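Local coordinates for erythropoietin (Homo sapiens, PDB 1EER), which acts as a secreted hormone that binds and dimerises its receptor, activating JAK2 and so controlling the proliferation and differentiation of red blood cells, at residues Ala1-Leu12 against Leu153-Gly164; Ala22-Cys33 against Pro87-Val95. The protein carries 5 engineered substitutions. All coordinates share one frame; numbering follows the deposited sequence.

Contact 1: residues Ala1-Leu12 against Leu153-Gly164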
loop_
_atom_site.group_PDB
_atom_site.type_symbol
_atom_site.label_atom_id
_atom_site.label_comp_id
_atom_site.label_asym_id
_atom_site.label_seq_id
_atom_site.Cartn_x
_atom_site.Cartn_y
_atom_site.Cartn_z
ATOM N N ALA A 1 10.854 17.396 -12.423
ATOM C CA ALA A 1 10.866 15.909 -12.558
ATOM C C ALA A 1 10.545 15.247 -11.219
ATOM O O ALA A 1 10.874 15.787 -10.159
ATOM C CB ALA A 1 12.235 15.445 -13.061
ATOM N N PRO A 2 9.885 14.071 -11.253
ATOM C CA PRO A 2 9.508 13.315 -10.051
ATOM C C PRO A 2 10.491 13.483 -8.889
ATOM O O PRO A 2 11.562 12.872 -8.883
ATOM C CB PRO A 2 9.446 11.866 -10.538
ATOM C CG PRO A 2 9.188 11.961 -12.035
ATOM C CD PRO A 2 9.438 13.390 -12.484
ATOM N N PRO A 3 10.142 14.341 -7.906
ATOM C CA PRO A 3 10.920 14.660 -6.696
ATOM C C PRO A 3 11.515 13.466 -5.916
ATOM O O PRO A 3 11.600 13.490 -4.684
ATOM C CB PRO A 3 9.936 15.466 -5.846
ATOM C CG PRO A 3 9.026 16.110 -6.845
ATOM C CD PRO A 3 8.894 15.128 -7.976
ATOM N N ARG A 4 11.926 12.433 -6.644
ATOM C CA ARG A 4 12.527 11.232 -6.074
ATOM C C ARG A 4 11.655 10.393 -5.127
ATOM O O ARG A 4 10.514 10.734 -4.821
ATOM C CB ARG A 4 13.853 11.590 -5.389
ATOM C CG ARG A 4 14.597 12.740 -6.046
ATOM C CD ARG A 4 15.813 12.279 -6.839
ATOM N NE ARG A 4 16.285 13.333 -7.736
ATOM C CZ ARG A 4 17.236 14.217 -7.435
ATOM N NH1 ARG A 4 17.832 14.180 -6.249
ATOM N NH2 ARG A 4 17.588 15.150 -8.316
ATOM N N LEU A 5 12.243 9.275 -4.706
ATOM C CA LEU A 5 11.673 8.256 -3.826
ATOM C C LEU A 5 10.222 8.297 -3.356
ATOM O O LEU A 5 9.526 7.293 -3.471
ATOM C CB LEU A 5 12.589 8.072 -2.619
ATOM C CG LEU A 5 13.974 7.523 -2.986
ATOM C CD1 LEU A 5 14.943 8.677 -3.158
ATOM C CD2 LEU A 5 14.468 6.587 -1.917
ATOM N N ILE A 6 9.744 9.412 -2.817
ATOM C CA ILE A 6 8.356 9.428 -2.357
ATOM C C ILE A 6 7.377 9.574 -3.509
ATOM O O ILE A 6 6.192 9.278 -3.367
ATOM C CB ILE A 6 8.091 10.540 -1.306
ATOM C CG1 ILE A 6 6.965 10.089 -0.372
ATOM C CG2 ILE A 6 7.750 11.852 -1.982
ATOM C CD1 ILE A 6 6.677 11.053 0.770
ATOM N N CYS A 7 7.885 10.018 -4.653
ATOM C CA CYS A 7 7.055 10.191 -5.835
ATOM C C CYS A 7 6.798 8.863 -6.521
ATOM O O CYS A 7 6.116 8.801 -7.545
ATOM C CB CYS A 7 7.717 11.171 -6.794
ATOM S SG CYS A 7 7.591 12.861 -6.153
ATOM N N ASP A 8 7.360 7.799 -5.957
ATOM C CA ASP A 8 7.164 6.466 -6.495
ATOM C C ASP A 8 6.051 5.871 -5.645
ATOM O O ASP A 8 6.259 5.500 -4.488
ATOM C CB ASP A 8 8.444 5.643 -6.371
ATOM C CG ASP A 8 8.291 4.236 -6.922
ATOM O OD1 ASP A 8 7.215 3.624 -6.753
ATOM O OD2 ASP A 8 9.255 3.732 -7.530
ATOM N N SER A 9 4.861 5.812 -6.226
ATOM C CA SER A 9 3.692 5.288 -5.541
ATOM C C SER A 9 3.965 4.060 -4.667
ATOM O O SER A 9 3.588 4.029 -3.492
ATOM C CB SER A 9 2.608 4.955 -6.567
ATOM O OG SER A 9 1.742 6.055 -6.742
ATOM N N ARG A 10 4.615 3.053 -5.247
ATOM C CA ARG A 10 4.920 1.809 -4.542
ATOM C C ARG A 10 5.726 2.037 -3.273
ATOM O O ARG A 10 5.575 1.307 -2.288
ATOM C CB ARG A 10 5.701 0.854 -5.454
ATOM C CG ARG A 10 5.018 0.470 -6.766
ATOM C CD ARG A 10 3.588 0.963 -6.863
ATOM N NE ARG A 10 2.619 -0.125 -6.808
ATOM C CZ ARG A 10 1.323 0.049 -6.566
ATOM N NH1 ARG A 10 0.843 1.269 -6.357
ATOM N NH2 ARG A 10 0.508 -0.998 -6.533
ATOM N N VAL A 11 6.594 3.042 -3.308
ATOM C CA VAL A 11 7.419 3.355 -2.155
ATOM C C VAL A 11 6.544 3.874 -1.025
ATOM O O VAL A 11 6.632 3.396 0.105
ATOM C CB VAL A 11 8.502 4.407 -2.504
ATOM C CG1 VAL A 11 9.332 4.758 -1.254
ATOM C CG2 VAL A 11 9.401 3.864 -3.609
ATOM N N LEU A 12 5.688 4.842 -1.330
ATOM C CA LEU A 12 4.814 5.399 -0.310
ATOM C C LEU A 12 3.755 4.388 0.109
ATOM O O LEU A 12 3.397 4.295 1.283
ATOM C CB LEU A 12 4.147 6.669 -0.832
ATOM C CG LEU A 12 2.994 7.218 0.012
ATOM C CD1 LEU A 12 3.397 7.302 1.484
ATOM C CD2 LEU A 12 2.611 8.582 -0.521
ATOM N N LEU A 153 -1.878 13.101 3.459
ATOM C CA LEU A 153 -0.475 12.853 3.134
ATOM C C LEU A 153 -0.400 12.404 1.676
ATOM O O LEU A 153 0.326 12.989 0.866
ATOM C CB LEU A 153 0.122 11.771 4.034
ATOM C CG LEU A 153 1.651 11.708 3.933
ATOM C CD1 LEU A 153 2.233 11.363 5.284
ATOM C CD2 LEU A 153 2.061 10.683 2.894
ATOM N N LYS A 154 -1.169 11.374 1.344
ATOM C CA LYS A 154 -1.193 10.870 -0.021
ATOM C C LYS A 154 -1.604 11.986 -0.968
ATOM O O LYS A 154 -0.974 12.180 -2.009
ATOM C CB LYS A 154 -2.163 9.686 -0.148
ATOM C CG LYS A 154 -2.246 9.096 -1.548
ATOM C CD LYS A 154 -0.862 8.861 -2.169
ATOM C CE LYS A 154 -0.856 7.649 -3.110
ATOM N NZ LYS A 154 0.161 7.744 -4.196
ATOM N N LEU A 155 -2.650 12.725 -0.598
ATOM C CA LEU A 155 -3.142 13.825 -1.426
ATOM C C LEU A 155 -2.067 14.872 -1.680
ATOM O O LEU A 155 -1.849 15.289 -2.820
ATOM C CB LEU A 155 -4.359 14.490 -0.775
ATOM C CG LEU A 155 -5.683 13.718 -0.862
ATOM C CD1 LEU A 155 -6.775 14.513 -0.153
ATOM C CD2 LEU A 155 -6.061 13.456 -2.317
ATOM N N TYR A 156 -1.400 15.304 -0.617
ATOM C CA TYR A 156 -0.347 16.293 -0.757
ATOM C C TYR A 156 0.772 15.744 -1.663
ATOM O O TYR A 156 1.202 16.404 -2.616
ATOM C CB TYR A 156 0.224 16.655 0.617
ATOM C CG TYR A 156 1.546 17.368 0.513
ATOM C CD1 TYR A 156 1.616 18.647 -0.035
ATOM C CD2 TYR A 156 2.735 16.742 0.882
ATOM C CE1 TYR A 156 2.831 19.285 -0.224
ATOM C CE2 TYR A 156 3.958 17.377 0.695
ATOM C CZ TYR A 156 3.994 18.647 0.137
ATOM O OH TYR A 156 5.186 19.291 -0.083
ATOM N N THR A 157 1.234 14.531 -1.363
ATOM C CA THR A 157 2.303 13.906 -2.138
ATOM C C THR A 157 1.964 13.766 -3.625
ATOM O O THR A 157 2.823 13.958 -4.480
ATOM C CB THR A 157 2.643 12.514 -1.586
ATOM O OG1 THR A 157 3.267 12.641 -0.301
ATOM C CG2 THR A 157 3.586 11.802 -2.522
ATOM N N GLY A 158 0.713 13.431 -3.927
ATOM C CA GLY A 158 0.299 13.281 -5.310
ATOM C C GLY A 158 0.451 14.560 -6.109
ATOM O O GLY A 158 0.990 14.552 -7.214
ATOM N N GLU A 159 -0.017 15.670 -5.554
ATOM C CA GLU A 159 0.074 16.943 -6.251
ATOM C C GLU A 159 1.496 17.481 -6.349
ATOM O O GLU A 159 1.910 17.970 -7.400
ATOM C CB GLU A 159 -0.804 17.984 -5.563
ATOM C CG GLU A 159 -0.623 19.395 -6.099
ATOM C CD GLU A 159 -1.931 20.032 -6.542
ATOM O OE1 GLU A 159 -2.959 19.836 -5.854
ATOM O OE2 GLU A 159 -1.927 20.733 -7.578
ATOM N N ALA A 160 2.238 17.389 -5.249
ATOM C CA ALA A 160 3.596 17.914 -5.189
ATOM C C ALA A 160 4.567 17.230 -6.145
ATOM O O ALA A 160 5.511 17.843 -6.632
ATOM C CB ALA A 160 4.116 17.831 -3.749
ATOM N N CYS A 161 4.318 15.963 -6.432
ATOM C CA CYS A 161 5.195 15.207 -7.309
ATOM C C CYS A 161 5.120 15.656 -8.757
ATOM O O CYS A 161 6.075 15.483 -9.514
ATOM C CB CYS A 161 4.884 13.718 -7.178
ATOM S SG CYS A 161 5.619 13.011 -5.665
ATOM N N ARG A 162 3.987 16.234 -9.144
ATOM C CA ARG A 162 3.827 16.736 -10.503
ATOM C C ARG A 162 4.491 18.109 -10.536
ATOM O O ARG A 162 3.813 19.136 -10.497
ATOM C CB ARG A 162 2.343 16.863 -10.857
ATOM C CG ARG A 162 1.551 15.572 -10.723
ATOM C CD ARG A 162 0.131 15.747 -11.251
ATOM N NE ARG A 162 -0.877 15.616 -10.199
ATOM C CZ ARG A 162 -1.628 16.619 -9.752
ATOM N NH1 ARG A 162 -1.488 17.839 -10.262
ATOM N NH2 ARG A 162 -2.520 16.407 -8.791
ATOM N N THR A 163 5.821 18.122 -10.590
ATOM C CA THR A 163 6.572 19.378 -10.599
ATOM C C THR A 163 7.760 19.428 -11.562
ATOM O O THR A 163 8.899 19.148 -11.176
ATOM C CB THR A 163 7.095 19.723 -9.184
ATOM O OG1 THR A 163 5.985 19.963 -8.309
ATOM C CG2 THR A 163 7.983 20.972 -9.225
ATOM N N GLY A 164 7.487 19.792 -12.814
ATOM C CA GLY A 164 8.544 19.916 -13.801
ATOM C C GLY A 164 9.091 21.328 -13.687
ATOM O O GLY A 164 9.305 21.817 -12.573
#

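Contact 2: residues Ala22-Cys33 against Pro87-Val95. Engineered in segment 22-33: Lys24 (natural residue Asn).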
loop_
_atom_site.group_PDB
_atom_site.type_symbol
_atom_site.label_atom_id
_atom_site.label_comp_id
_atom_site.label_asym_id
_atom_site.label_seq_id
_atom_site.Cartn_x
_atom_site.Cartn_y
_atom_site.Cartn_z
ATOM N N ALA A 22 -2.383 -2.221 10.531
ATOM C CA ALA A 22 -2.352 -1.802 11.925
ATOM C C ALA A 22 -3.781 -1.454 12.337
ATOM O O ALA A 22 -4.300 -1.976 13.325
ATOM C CB ALA A 22 -1.437 -0.588 12.089
ATOM N N GLU A 23 -4.415 -0.570 11.569
ATOM C CA GLU A 23 -5.783 -0.153 11.850
ATOM C C GLU A 23 -6.723 -1.362 11.873
ATOM O O GLU A 23 -7.516 -1.536 12.808
ATOM C CB GLU A 23 -6.245 0.867 10.800
ATOM C CG GLU A 23 -7.754 1.064 10.708
ATOM C CD GLU A 23 -8.394 0.108 9.711
ATOM O OE1 GLU A 23 -8.028 0.170 8.515
ATOM O OE2 GLU A 23 -9.255 -0.709 10.121
ATOM N N LYS A 24 -6.625 -2.211 10.857
ATOM C CA LYS A 24 -7.488 -3.381 10.786
ATOM C C LYS A 24 -7.343 -4.280 12.007
ATOM O O LYS A 24 -8.336 -4.703 12.600
ATOM C CB LYS A 24 -7.198 -4.175 9.514
ATOM C CG LYS A 24 -8.017 -5.450 9.368
ATOM C CD LYS A 24 -7.416 -6.370 8.301
ATOM C CE LYS A 24 -6.479 -7.409 8.922
ATOM N NZ LYS A 24 -5.554 -8.022 7.926
ATOM N N ILE A 25 -6.103 -4.568 12.387
ATOM C CA ILE A 25 -5.836 -5.428 13.536
ATOM C C ILE A 25 -6.318 -4.831 14.875
ATOM O O ILE A 25 -6.752 -5.565 15.770
ATOM C CB ILE A 25 -4.320 -5.756 13.611
ATOM C CG1 ILE A 25 -3.916 -6.611 12.401
ATOM C CG2 ILE A 25 -3.990 -6.462 14.916
ATOM C CD1 ILE A 25 -4.669 -7.925 12.272
ATOM N N THR A 26 -6.258 -3.509 15.020
ATOM C CA THR A 26 -6.701 -2.897 16.271
ATOM C C THR A 26 -8.223 -2.810 16.397
ATOM O O THR A 26 -8.738 -2.312 17.395
ATOM C CB THR A 26 -6.088 -1.482 16.498
ATOM O OG1 THR A 26 -5.877 -0.815 15.253
ATOM C CG2 THR A 26 -4.755 -1.604 17.217
ATOM N N THR A 27 -8.948 -3.295 15.392
ATOM C CA THR A 27 -10.398 -3.275 15.472
ATOM C C THR A 27 -10.872 -4.453 16.348
ATOM O O THR A 27 -11.999 -4.471 16.840
ATOM C CB THR A 27 -11.059 -3.301 14.047
ATOM O OG1 THR A 27 -10.676 -4.480 13.326
ATOM C CG2 THR A 27 -10.638 -2.065 13.256
ATOM N N GLY A 28 -9.996 -5.427 16.567
ATOM C CA GLY A 28 -10.365 -6.550 17.414
ATOM C C GLY A 28 -9.740 -6.369 18.784
ATOM O O GLY A 28 -9.522 -7.327 19.522
ATOM N N CYS A 29 -9.465 -5.111 19.117
ATOM C CA CYS A 29 -8.825 -4.718 20.371
ATOM C C CYS A 29 -9.488 -5.171 21.664
ATOM O O CYS A 29 -8.877 -5.884 22.465
ATOM C CB CYS A 29 -8.672 -3.200 20.411
ATOM S SG CYS A 29 -7.003 -2.631 19.987
ATOM N N ALA A 30 -10.725 -4.729 21.868
ATOM C CA ALA A 30 -11.496 -5.050 23.067
ATOM C C ALA A 30 -11.152 -4.091 24.209
ATOM O O ALA A 30 -11.192 -2.872 24.037
ATOM C CB ALA A 30 -11.251 -6.507 23.498
ATOM N N GLU A 31 -10.816 -4.645 25.370
ATOM C CA GLU A 31 -10.477 -3.843 26.539
ATOM C C GLU A 31 -8.985 -3.941 26.822
ATOM O O GLU A 31 -8.517 -3.500 27.869
ATOM C CB GLU A 31 -11.250 -4.348 27.764
ATOM C CG GLU A 31 -12.709 -3.911 27.826
ATOM C CD GLU A 31 -12.913 -2.660 28.665
ATOM O OE1 GLU A 31 -12.843 -1.550 28.097
ATOM O OE2 GLU A 31 -13.143 -2.787 29.889
ATOM N N HIS A 32 -8.242 -4.514 25.882
ATOM C CA HIS A 32 -6.808 -4.707 26.052
ATOM C C HIS A 32 -5.972 -3.669 25.317
ATOM O O HIS A 32 -4.768 -3.861 25.140
ATOM C CB HIS A 32 -6.413 -6.102 25.553
ATOM C CG HIS A 32 -7.432 -7.170 25.829
ATOM N ND1 HIS A 32 -8.166 -7.777 24.831
ATOM C CD2 HIS A 32 -7.810 -7.764 26.986
ATOM C CE1 HIS A 32 -8.952 -8.697 25.360
ATOM N NE2 HIS A 32 -8.756 -8.710 26.665
ATOM N N CYS A 33 -6.594 -2.567 24.905
ATOM C CA CYS A 33 -5.873 -1.542 24.148
ATOM C C CYS A 33 -5.900 -0.098 24.642
ATOM O O CYS A 33 -5.624 0.809 23.856
ATOM C CB CYS A 33 -6.360 -1.529 22.699
ATOM S SG CYS A 33 -5.939 -2.979 21.684
ATOM N N PRO A 87 -2.079 -6.233 28.281
ATOM C CA PRO A 87 -2.422 -7.149 27.183
ATOM C C PRO A 87 -1.949 -6.822 25.757
ATOM O O PRO A 87 -0.908 -6.197 25.533
ATOM C CB PRO A 87 -3.951 -7.244 27.265
ATOM C CG PRO A 87 -4.363 -5.957 27.888
ATOM C CD PRO A 87 -3.286 -5.627 28.879
ATOM N N TRP A 88 -2.750 -7.292 24.807
ATOM C CA TRP A 88 -2.529 -7.133 23.380
ATOM C C TRP A 88 -1.115 -7.352 22.854
ATOM O O TRP A 88 -0.316 -6.424 22.723
ATOM C CB TRP A 88 -3.073 -5.782 22.905
ATOM C CG TRP A 88 -3.979 -5.948 21.720
ATOM C CD1 TRP A 88 -4.007 -5.183 20.585
ATOM C CD2 TRP A 88 -4.954 -6.976 21.535
ATOM N NE1 TRP A 88 -4.941 -5.674 19.702
ATOM C CE2 TRP A 88 -5.537 -6.774 20.259
ATOM C CE3 TRP A 88 -5.393 -8.049 22.320
ATOM C CZ2 TRP A 88 -6.536 -7.606 19.753
ATOM C CZ3 TRP A 88 -6.386 -8.878 21.817
ATOM C CH2 TRP A 88 -6.947 -8.650 20.543
ATOM N N GLU A 89 -0.841 -8.611 22.533
ATOM C CA GLU A 89 0.432 -9.047 21.982
ATOM C C GLU A 89 0.708 -8.491 20.578
ATOM O O GLU A 89 1.869 -8.299 20.200
ATOM C CB GLU A 89 0.457 -10.577 21.927
ATOM C CG GLU A 89 1.705 -11.169 21.287
ATOM C CD GLU A 89 2.664 -11.758 22.314
ATOM O OE1 GLU A 89 2.788 -11.177 23.416
ATOM O OE2 GLU A 89 3.293 -12.800 22.019
ATOM N N PRO A 90 -0.349 -8.241 19.780
ATOM C CA PRO A 90 -0.145 -7.714 18.426
ATOM C C PRO A 90 0.390 -6.292 18.351
ATOM O O PRO A 90 1.136 -5.950 17.435
ATOM C CB PRO A 90 -1.531 -7.822 17.780
ATOM C CG PRO A 90 -2.358 -8.666 18.716
ATOM C CD PRO A 90 -1.779 -8.457 20.064
ATOM N N LEU A 91 0.008 -5.468 19.317
ATOM C CA LEU A 91 0.407 -4.064 19.355
ATOM C C LEU A 91 1.875 -3.736 19.091
ATOM O O LEU A 91 2.178 -2.833 18.319
ATOM C CB LEU A 91 0.013 -3.448 20.698
ATOM C CG LEU A 91 -1.456 -3.070 20.876
ATOM C CD1 LEU A 91 -1.657 -2.451 22.243
ATOM C CD2 LEU A 91 -1.876 -2.111 19.787
ATOM N N GLN A 92 2.782 -4.464 19.732
ATOM C CA GLN A 92 4.210 -4.187 19.593
ATOM C C GLN A 92 4.763 -3.969 18.189
ATOM O O GLN A 92 5.305 -2.900 17.901
ATOM C CB GLN A 92 5.037 -5.272 20.287
ATOM C CG GLN A 92 6.484 -4.851 20.562
ATOM C CD GLN A 92 6.589 -3.611 21.440
ATOM O OE1 GLN A 92 7.013 -2.543 20.987
ATOM N NE2 GLN A 92 6.206 -3.748 22.701
ATOM N N LEU A 93 4.636 -4.965 17.314
ATOM C CA LEU A 93 5.187 -4.830 15.969
ATOM C C LEU A 93 4.575 -3.712 15.153
ATOM O O LEU A 93 5.284 -3.039 14.410
ATOM C CB LEU A 93 5.084 -6.146 15.193
ATOM C CG LEU A 93 3.825 -6.996 15.332
ATOM C CD1 LEU A 93 3.643 -7.807 14.056
ATOM C CD2 LEU A 93 3.940 -7.911 16.559
ATOM N N HIS A 94 3.267 -3.506 15.294
ATOM C CA HIS A 94 2.587 -2.451 14.547
ATOM C C HIS A 94 3.120 -1.098 14.985
ATOM O O HIS A 94 3.262 -0.192 14.172
ATOM C CB HIS A 94 1.072 -2.512 14.768
ATOM C CG HIS A 94 0.438 -3.766 14.248
ATOM N ND1 HIS A 94 0.322 -4.039 12.903
ATOM C CD2 HIS A 94 -0.105 -4.825 14.895
ATOM C CE1 HIS A 94 -0.263 -5.214 12.743
ATOM N NE2 HIS A 94 -0.533 -5.711 13.937
ATOM N N VAL A 95 3.418 -0.962 16.272
ATOM C CA VAL A 95 3.953 0.295 16.799
ATOM C C VAL A 95 5.394 0.509 16.319
ATOM O O VAL A 95 5.789 1.623 15.977
ATOM C CB VAL A 95 3.942 0.296 18.340
ATOM C CG1 VAL A 95 4.670 1.517 18.864
ATOM C CG2 VAL A 95 2.504 0.276 18.854
#

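Contact 1: residues Ala1-Leu12 against Leu153-Gly164
Cys7 and Cys161 are joined by a disulfide that closes the four-helix cytokine bundle at its chain ends, tying the lead-in to helix 9-25 to the last turn of helix 138-161. Cys7 SG and Cys161 SG lie 2.0 Å apart and the bridge turns with a chi3 of -93°. On the Leu12 side of the bridge the packing is close and apolar. Leu12 sends CD2 tip to tip against Thr157 CG2, 3.9 Å away, while its CD1 slides past Leu153 CD2, the two leucines running in opposite directions. Ile6 slants across Thr157, its CD1 near the threonine hydroxyl, and also rests on Leu108 and Leu109 of helix 91-111. Thr157 OG1 is occupied within its own helix, donating to Leu153 O (3.2 Å), which accepts Thr157 N as well. Toward the termini the contact thins out into solvent. Pro3 still reaches the helix end, its ring CD 3.2 Å from Cys161 O, but Ala1, Pro2 and Gly164 are poorly ordered. The one hydrogen bond across the segments lies in this loose part, less certain for the disorder of Ala1: Ala1 N donates to Thr163 O at 2.9 Å, standing 35° out of the carbonyl plane.

Contact 2: residues Ala22-Cys33 against Pro87-Val95
A small disulfide loop, closed by Cys29-Cys33 just after helix 9-25, receives the Trp88 indole at one end of the four-helix bundle, where the chain leads into helix 91-111. Cys29 SG and Cys33 SG, bonded at 2.0 Å, both approach the five-membered ring. Cys33 SG lies over its face, 3.5 Å from the centroid and 28° off the normal; Cys29 SG comes in more obliquely, at 4.2 Å from the same centroid. Cys29 O covers the same face farther toward the rim, and Pro90 CD lies against the opposite one, so the indole is held between the loop and its own segment. Leu91 CG meets the ring at its edge.

The outer part of the loop is a type II' turn from Cys29 to His32. His32 ND1 donates to Cys29 O at 3.1 Å, nearly in line with the carbonyl bond but tilted from the imidazole plane. The imidazole lies almost parallel to the six-membered ring of Trp88, with planes at 18°, yet slid so far aside that the rings barely overlap.

Toward the bundle, the helices meet directly. His94 ND1 lies 3.6 Å from Ala22 CA, the approach oblique to the ring, and the His94 side chain crosses Ile25 at about a right angle. With CG2 anti to its backbone N, Ile25 brings that methyl to 3.7 Å from His94 NE2 and also against Pro90 CB. Deeper in, Thr26 CG2 meets Leu91 CD2, and Phe142 of helix 138-161 touches Ala22, Thr26 and His94.

No hydrogen bond joins the two segments. Their union rests on dispersion and sulfur-aromatic contact, while the disulfide and the His32-Cys29 bond shape the loop surface that Trp88 packs against.

From the N terminus the chain passes Cys7 of contact 1, runs along helix 9-25 and enters contact 2 at that helix's far end. After strand 34-41 and helices 48-51 and 56-82, it returns at 87-95, closing the smaller loop as helix 91-111 begins. Helix 114-120, strand 133-137 and helix 138-161 follow, and segment 153-164 closes the larger loop with contact 1. The loops therefore nest rather than cross, contact 2 being the inner one. Both use helix 9-25 but lie on opposite sides of the molecule's centre, their own centres about 31 Å apart. Contact 1 pairs that helix with helix 138-161, and contact 2 pairs it with helix 91-111.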